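Local structure of MUTM (fpg) protein (Thermus thermophilus, 1EE8) at residues E141-L149 with L173-L182; E200-L209 with P221-Y231. The protein belongs to the MutM/Fpg family, whose members combine an N-terminal domain with an H2TH domain and a zinc finger. All coordinates share one frame; numbering follows the deposited sequence.

How the interactions relate
The two contacts follow one another along the chain: interaction 1 closes at Leu182, shortly before helix 184-203 starts, and interaction 2 opens on the last turn of that same helix. Their centres lie 25 Å apart and their nearest atoms about 6 Å, without touching. Interaction 1 holds a loop to the start of helix 146-152, and its Leu146 and Leu173 pack on helix 184-203; interaction 2 holds a loop to the end of helix 184-203. Helix 161-170 is also shared, through Leu168 on one side and Ile162 and Tyr163 on the other. The zinc ion lies about 12 Å from the side chain of Pro175 and about 14 Å from that of His228.

Interaction 1: residues E141-L149 with L173-L182; sequences ESARPLKAL and LSPFRPARSL
Leu173 meets Leu146 through its CB, 4.2 Å from Leu146 CD2, and its side chain also packs on helix 184-203. Ser174 OG accepts from Phe176 N in an ST turn that shapes the next few residues. Pro175 then offers its O to Lys147 N at 3.1 Å, an almost straight bond (169°) in the carbonyl plane, on a lone pair. Lys147 CB rests against Pro175 CB, but with CG anti to the backbone N (chi1 -176°) and the rest of the chain extended, NZ is carried off to a salt bridge with Asp165. Arg177 O takes the Leu146 N-H end-on at 2.8 Å. Pro145 is the N-cap of helix 146-152, so within the H2TH domain this loop supplies acceptors to the first N-H groups of a helix. Pro178 lies against Pro145 in a single beta bridge, and beyond it Ala179 N bonds to Arg144 O at 2.9 Å. Ala179 CB presses on Leu149 CD2 at 3.3 Å, tighter than normal van der Waals contact. Arg180 N makes a weak bond to Ser142 O, and its CG, set between backbone N and carbonyl carbon (chi1 53°), runs the side chain past that oxygen and alongside Ala143. Leu182 crosses Leu146 at about a right angle, CD1 to CD1 3.6 Å, while its CD2 lies over a face of the Arg177 guanidinium.

Interaction 2: residues E200-L209 with P221-Y231; sequences EAVELGGSTL and PGGFQTRHAVY
Phe224 lays its ring against the end of helix 184-203. A chi1 near 180° (-174°) swings the ring away from its own backbone N and onto Ala201, whose CB stands over its centre in a CH-pi contact, 3.9 Å from CB to the ring centroid. Arg227 CB covers the opposite face nearer the rim, and Ser207 OG lies at the edge, so both faces and one edge of the ring have neighbours. The Arg227 chain bends at chi2 and runs alongside Leu204, whose CD2 sits over one face of the guanidinium. Its NH1 reaches Glu200 OE1 at 3.0 Å, a salt bridge met at the guanidinium edge, with the two planar groups twisted 70° apart; Glu200 OE2 makes its stronger salt bridge with Arg170. Ser207 OG and His228 NE2 share a hydrogen bond of 2.8 Å at the imidazole edge, and the same hydroxyl bonds to Tyr163. Gln225 is folded sharply (chi2 -84°), which brings its amide back over Thr208. There OE1 accepts from Thr208 N at 2.9 Å, the donor standing above the amide carbonyl plane rather than on a lone pair, while NE2 donates to Gly222 O. Both ends of the amide are thus held, which settles which is O and which is N and restrains its rotation. Thr208 OG1 takes Gly222 N in a short bond of 2.6 Å and also bonds to Tyr214 O. Leu209 crosses Tyr231 at about a right angle, its CD2 3.6 Å from Tyr231 CE2. Backbone bonds complete the join: Gly223 N to Leu204 O at 2.9 Å, and Phe224 N to Gly206 O at 3.2 Å. Both carbonyls belong to the Schellman motif that ends this H2TH-domain helix, with Gly205, at positive phi, as its C-prime residue and Gly206 N bonded to Ala201 O.

Interaction 1: residues E141-L149 with L173-L182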
# COMPACT_ATOMS: atom_id res chain seq x y z
N GLU A 141 18.66 35.45 -14.15
CA GLU A 141 17.73 35.82 -13.09
C GLU A 141 18.32 35.60 -11.70
O GLU A 141 17.66 35.86 -10.70
CB GLU A 141 16.43 35.03 -13.22
CG GLU A 141 15.64 35.35 -14.49
CD GLU A 141 14.36 34.55 -14.61
OE1 GLU A 141 13.52 34.92 -15.46
OE2 GLU A 141 14.18 33.56 -13.86
N SER A 142 19.57 35.14 -11.63
CA SER A 142 20.17 34.86 -10.33
C SER A 142 21.45 35.63 -10.01
O SER A 142 22.33 35.77 -10.85
CB SER A 142 20.46 33.37 -10.20
OG SER A 142 19.34 32.59 -10.60
N ALA A 143 21.54 36.10 -8.77
CA ALA A 143 22.72 36.81 -8.31
C ALA A 143 23.55 35.81 -7.50
O ALA A 143 24.67 36.11 -7.07
CB ALA A 143 22.32 38.00 -7.44
N ARG A 144 22.99 34.62 -7.30
CA ARG A 144 23.68 33.57 -6.56
C ARG A 144 24.83 33.01 -7.39
O ARG A 144 24.82 33.09 -8.61
CB ARG A 144 22.72 32.43 -6.22
CG ARG A 144 21.74 32.74 -5.12
CD ARG A 144 21.23 31.44 -4.53
NE ARG A 144 20.64 30.58 -5.55
CZ ARG A 144 20.45 29.28 -5.40
NH1 ARG A 144 20.80 28.68 -4.26
NH2 ARG A 144 19.90 28.57 -6.38
N PRO A 145 25.85 32.44 -6.72
CA PRO A 145 27.01 31.87 -7.42
C PRO A 145 26.61 30.87 -8.50
O PRO A 145 25.71 30.05 -8.32
CB PRO A 145 27.80 31.21 -6.29
CG PRO A 145 27.44 32.05 -5.09
CD PRO A 145 25.96 32.23 -5.27
N LEU A 146 27.31 30.95 -9.63
CA LEU A 146 27.07 30.08 -10.77
C LEU A 146 26.85 28.62 -10.38
O LEU A 146 25.87 27.99 -10.80
CB LEU A 146 28.23 30.18 -11.75
CG LEU A 146 28.04 29.50 -13.10
CD1 LEU A 146 26.74 29.97 -13.75
CD2 LEU A 146 29.24 29.83 -13.99
N LYS A 147 27.76 28.07 -9.58
CA LYS A 147 27.63 26.67 -9.19
C LYS A 147 26.33 26.36 -8.46
O LYS A 147 25.75 25.29 -8.67
CB LYS A 147 28.82 26.24 -8.32
CG LYS A 147 28.74 24.75 -7.98
CD LYS A 147 29.88 24.27 -7.10
CE LYS A 147 29.68 22.79 -6.79
NZ LYS A 147 30.79 22.25 -5.96
N ALA A 148 25.86 27.27 -7.61
CA ALA A 148 24.61 27.06 -6.89
C ALA A 148 23.46 26.90 -7.88
O ALA A 148 22.51 26.15 -7.63
CB ALA A 148 24.33 28.24 -5.96
N LEU A 149 23.53 27.59 -9.00
CA LEU A 149 22.48 27.46 -10.00
C LEU A 149 22.59 26.13 -10.73
O LEU A 149 21.61 25.63 -11.29
CB LEU A 149 22.52 28.62 -10.99
CG LEU A 149 21.30 29.55 -10.87
CD1 LEU A 149 21.17 30.06 -9.45
CD2 LEU A 149 21.45 30.70 -11.84
N LEU A 173 35.07 28.41 -16.33
CA LEU A 173 34.30 29.45 -15.65
C LEU A 173 34.40 29.34 -14.14
O LEU A 173 34.50 28.24 -13.58
CB LEU A 173 32.83 29.37 -16.07
CG LEU A 173 32.53 29.67 -17.54
CD1 LEU A 173 31.04 29.43 -17.82
CD2 LEU A 173 32.91 31.11 -17.84
N SER A 174 34.39 30.48 -13.47
CA SER A 174 34.47 30.48 -12.02
C SER A 174 33.18 29.95 -11.40
O SER A 174 32.09 30.37 -11.76
CB SER A 174 34.71 31.89 -11.49
OG SER A 174 34.58 31.90 -10.09
N PRO A 175 33.31 29.02 -10.44
CA PRO A 175 32.14 28.44 -9.78
C PRO A 175 31.51 29.47 -8.85
O PRO A 175 30.31 29.41 -8.55
CB PRO A 175 32.72 27.28 -8.99
CG PRO A 175 34.03 26.98 -9.67
CD PRO A 175 34.54 28.33 -10.01
N PHE A 176 32.32 30.43 -8.42
CA PHE A 176 31.89 31.43 -7.45
C PHE A 176 31.34 32.77 -7.95
O PHE A 176 30.77 33.53 -7.16
CB PHE A 176 33.03 31.68 -6.47
CG PHE A 176 33.76 30.42 -6.08
CD1 PHE A 176 34.98 30.09 -6.67
CD2 PHE A 176 33.19 29.53 -5.18
CE1 PHE A 176 35.61 28.89 -6.37
CE2 PHE A 176 33.82 28.33 -4.87
CZ PHE A 176 35.04 28.01 -5.46
N ARG A 177 31.49 33.07 -9.23
CA ARG A 177 30.99 34.33 -9.75
C ARG A 177 29.47 34.32 -9.84
O ARG A 177 28.85 33.26 -9.99
CB ARG A 177 31.58 34.61 -11.14
CG ARG A 177 31.17 33.61 -12.20
CD ARG A 177 31.89 33.85 -13.51
NE ARG A 177 31.39 35.02 -14.22
CZ ARG A 177 31.77 35.37 -15.44
NH1 ARG A 177 31.26 36.45 -16.02
NH2 ARG A 177 32.68 34.65 -16.09
N PRO A 178 28.84 35.50 -9.74
CA PRO A 178 27.37 35.58 -9.82
C PRO A 178 26.91 34.94 -11.13
O PRO A 178 27.51 35.16 -12.18
CB PRO A 178 27.11 37.08 -9.79
CG PRO A 178 28.23 37.59 -8.91
CD PRO A 178 29.42 36.82 -9.45
N ALA A 179 25.84 34.15 -11.06
CA ALA A 179 25.32 33.48 -12.25
C ALA A 179 24.96 34.46 -13.35
O ALA A 179 25.17 34.19 -14.54
CB ALA A 179 24.11 32.65 -11.88
N ARG A 180 24.40 35.60 -12.96
CA ARG A 180 23.99 36.62 -13.92
C ARG A 180 25.16 37.35 -14.57
O ARG A 180 25.02 37.95 -15.64
CB ARG A 180 23.07 37.64 -13.25
CG ARG A 180 23.64 38.25 -11.98
CD ARG A 180 22.79 39.41 -11.51
NE ARG A 180 21.37 39.09 -11.60
CZ ARG A 180 20.39 39.92 -11.25
NH1 ARG A 180 20.67 41.13 -10.78
NH2 ARG A 180 19.12 39.54 -11.40
N SER A 181 26.32 37.31 -13.92
CA SER A 181 27.50 37.98 -14.45
C SER A 181 27.97 37.37 -15.75
O SER A 181 28.77 37.97 -16.47
CB SER A 181 28.64 37.93 -13.43
OG SER A 181 29.22 36.63 -13.37
N LEU A 182 27.48 36.17 -16.07
CA LEU A 182 27.89 35.49 -17.29
C LEU A 182 27.39 36.15 -18.56
O LEU A 182 26.27 36.63 -18.62
CB LEU A 182 27.42 34.03 -17.30
CG LEU A 182 28.14 33.00 -16.44
CD1 LEU A 182 27.61 31.61 -16.78
CD2 LEU A 182 29.65 33.07 -16.69

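Interaction 2: residues E200-L209 with P221-Y231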
# COMPACT_ATOMS: atom_id res chain seq x y z
N GLU A 200 29.48 12.05 -21.41
CA GLU A 200 30.71 11.27 -21.27
C GLU A 200 30.66 10.40 -20.01
O GLU A 200 31.02 9.22 -20.05
CB GLU A 200 31.93 12.21 -21.21
CG GLU A 200 32.32 12.78 -22.57
CD GLU A 200 33.44 13.81 -22.48
OE1 GLU A 200 34.34 13.65 -21.63
OE2 GLU A 200 33.42 14.77 -23.28
N ALA A 201 30.21 10.98 -18.90
CA ALA A 201 30.12 10.25 -17.64
C ALA A 201 29.21 9.04 -17.80
O ALA A 201 29.48 7.97 -17.25
CB ALA A 201 29.60 11.17 -16.54
N VAL A 202 28.13 9.21 -18.54
CA VAL A 202 27.20 8.11 -18.78
C VAL A 202 27.91 7.02 -19.59
O VAL A 202 27.82 5.84 -19.26
CB VAL A 202 25.96 8.59 -19.56
CG1 VAL A 202 25.13 7.40 -20.01
CG2 VAL A 202 25.13 9.52 -18.68
N GLU A 203 28.62 7.43 -20.63
CA GLU A 203 29.35 6.48 -21.48
C GLU A 203 30.30 5.61 -20.65
O GLU A 203 30.39 4.40 -20.87
CB GLU A 203 30.14 7.24 -22.54
CG GLU A 203 30.78 6.36 -23.61
CD GLU A 203 31.74 7.14 -24.50
OE1 GLU A 203 31.35 8.21 -25.02
OE2 GLU A 203 32.89 6.68 -24.70
N LEU A 204 31.01 6.23 -19.71
CA LEU A 204 31.97 5.51 -18.86
C LEU A 204 31.37 4.89 -17.60
O LEU A 204 32.10 4.41 -16.73
CB LEU A 204 33.12 6.45 -18.47
CG LEU A 204 34.25 6.61 -19.51
CD1 LEU A 204 33.68 7.10 -20.83
CD2 LEU A 204 35.28 7.58 -18.98
N GLY A 205 30.04 4.89 -17.50
CA GLY A 205 29.39 4.27 -16.36
C GLY A 205 29.45 4.97 -15.01
O GLY A 205 29.46 4.31 -13.97
N GLY A 206 29.49 6.30 -15.01
CA GLY A 206 29.53 7.02 -13.75
C GLY A 206 30.92 7.13 -13.14
O GLY A 206 31.90 6.59 -13.67
N SER A 207 31.01 7.81 -12.00
CA SER A 207 32.28 8.03 -11.32
C SER A 207 32.44 7.33 -9.98
O SER A 207 31.62 7.50 -9.06
CB SER A 207 32.51 9.53 -11.11
OG SER A 207 32.59 10.22 -12.34
N THR A 208 33.50 6.54 -9.86
CA THR A 208 33.79 5.87 -8.61
C THR A 208 34.93 6.65 -7.98
O THR A 208 36.06 6.62 -8.46
CB THR A 208 34.21 4.41 -8.83
OG1 THR A 208 33.11 3.67 -9.36
CG2 THR A 208 34.66 3.78 -7.51
N LEU A 209 34.61 7.37 -6.91
CA LEU A 209 35.57 8.20 -6.21
C LEU A 209 36.58 7.40 -5.39
O LEU A 209 36.74 6.19 -5.57
CB LEU A 209 34.83 9.19 -5.30
CG LEU A 209 33.73 10.02 -5.98
CD1 LEU A 209 33.12 10.98 -4.97
CD2 LEU A 209 34.32 10.78 -7.15
N PRO A 221 33.40 -0.95 -10.71
CA PRO A 221 33.42 0.50 -10.53
C PRO A 221 33.16 1.25 -11.84
O PRO A 221 33.25 0.68 -12.92
CB PRO A 221 34.82 0.75 -9.99
CG PRO A 221 35.63 -0.27 -10.73
CD PRO A 221 34.76 -1.51 -10.61
N GLY A 222 32.83 2.53 -11.73
CA GLY A 222 32.60 3.33 -12.92
C GLY A 222 33.96 3.65 -13.51
O GLY A 222 34.98 3.19 -12.99
N GLY A 223 34.01 4.44 -14.58
CA GLY A 223 35.29 4.75 -15.17
C GLY A 223 35.48 6.18 -15.63
O GLY A 223 36.40 6.47 -16.40
N PHE A 224 34.64 7.10 -15.15
CA PHE A 224 34.76 8.50 -15.55
C PHE A 224 35.73 9.25 -14.67
O PHE A 224 36.23 10.31 -15.06
CB PHE A 224 33.39 9.20 -15.51
CG PHE A 224 33.42 10.60 -16.06
CD1 PHE A 224 33.43 11.70 -15.21
CD2 PHE A 224 33.46 10.82 -17.43
CE1 PHE A 224 33.48 13.00 -15.71
CE2 PHE A 224 33.51 12.11 -17.95
CZ PHE A 224 33.52 13.21 -17.09
N GLN A 225 36.01 8.71 -13.49
CA GLN A 225 36.92 9.37 -12.56
C GLN A 225 38.30 9.59 -13.18
O GLN A 225 39.07 10.43 -12.70
CB GLN A 225 37.05 8.56 -11.25
CG GLN A 225 37.62 7.16 -11.39
CD GLN A 225 36.58 6.12 -11.77
OE1 GLN A 225 35.43 6.45 -12.06
NE2 GLN A 225 36.98 4.84 -11.76
N THR A 226 38.62 8.85 -14.24
CA THR A 226 39.90 8.98 -14.92
C THR A 226 39.89 10.24 -15.78
O THR A 226 40.95 10.75 -16.17
CB THR A 226 40.21 7.76 -15.82
OG1 THR A 226 39.26 7.69 -16.89
CG2 THR A 226 40.15 6.47 -15.00
N ARG A 227 38.69 10.74 -16.07
CA ARG A 227 38.53 11.95 -16.88
C ARG A 227 38.39 13.18 -15.99
O ARG A 227 38.32 14.30 -16.48
CB ARG A 227 37.29 11.84 -17.77
CG ARG A 227 37.28 10.67 -18.76
CD ARG A 227 38.30 10.86 -19.88
NE ARG A 227 38.00 10.02 -21.04
CZ ARG A 227 36.94 10.18 -21.83
NH1 ARG A 227 36.07 11.16 -21.59
NH2 ARG A 227 36.74 9.37 -22.86
N HIS A 228 38.32 12.98 -14.67
CA HIS A 228 38.18 14.10 -13.75
C HIS A 228 39.36 15.06 -13.84
O HIS A 228 40.52 14.64 -13.77
CB HIS A 228 38.05 13.61 -12.31
CG HIS A 228 36.74 12.95 -12.01
ND1 HIS A 228 36.39 12.53 -10.75
CD2 HIS A 228 35.70 12.63 -12.82
CE1 HIS A 228 35.19 11.97 -10.79
NE2 HIS A 228 34.75 12.01 -12.04
N ALA A 229 39.05 16.34 -13.99
CA ALA A 229 40.07 17.36 -14.10
C ALA A 229 40.33 18.04 -12.76
O ALA A 229 41.48 18.33 -12.42
CB ALA A 229 39.66 18.41 -15.13
N VAL A 230 39.27 18.29 -12.00
CA VAL A 230 39.41 18.97 -10.73
C VAL A 230 38.71 18.31 -9.54
O VAL A 230 39.19 18.42 -8.41
CB VAL A 230 38.91 20.43 -10.83
CG1 VAL A 230 39.72 21.18 -11.89
CG2 VAL A 230 37.42 20.45 -11.17
N TYR A 231 37.60 17.63 -9.77
CA TYR A 231 36.91 16.99 -8.66
C TYR A 231 37.76 15.94 -7.96
O TYR A 231 38.34 15.06 -8.60
CB TYR A 231 35.59 16.33 -9.09
CG TYR A 231 34.83 15.88 -7.86
CD1 TYR A 231 34.03 16.78 -7.15
CD2 TYR A 231 35.01 14.60 -7.34
CE1 TYR A 231 33.44 16.42 -5.94
CE2 TYR A 231 34.44 14.23 -6.13
CZ TYR A 231 33.66 15.14 -5.43
OH TYR A 231 33.11 14.78 -4.22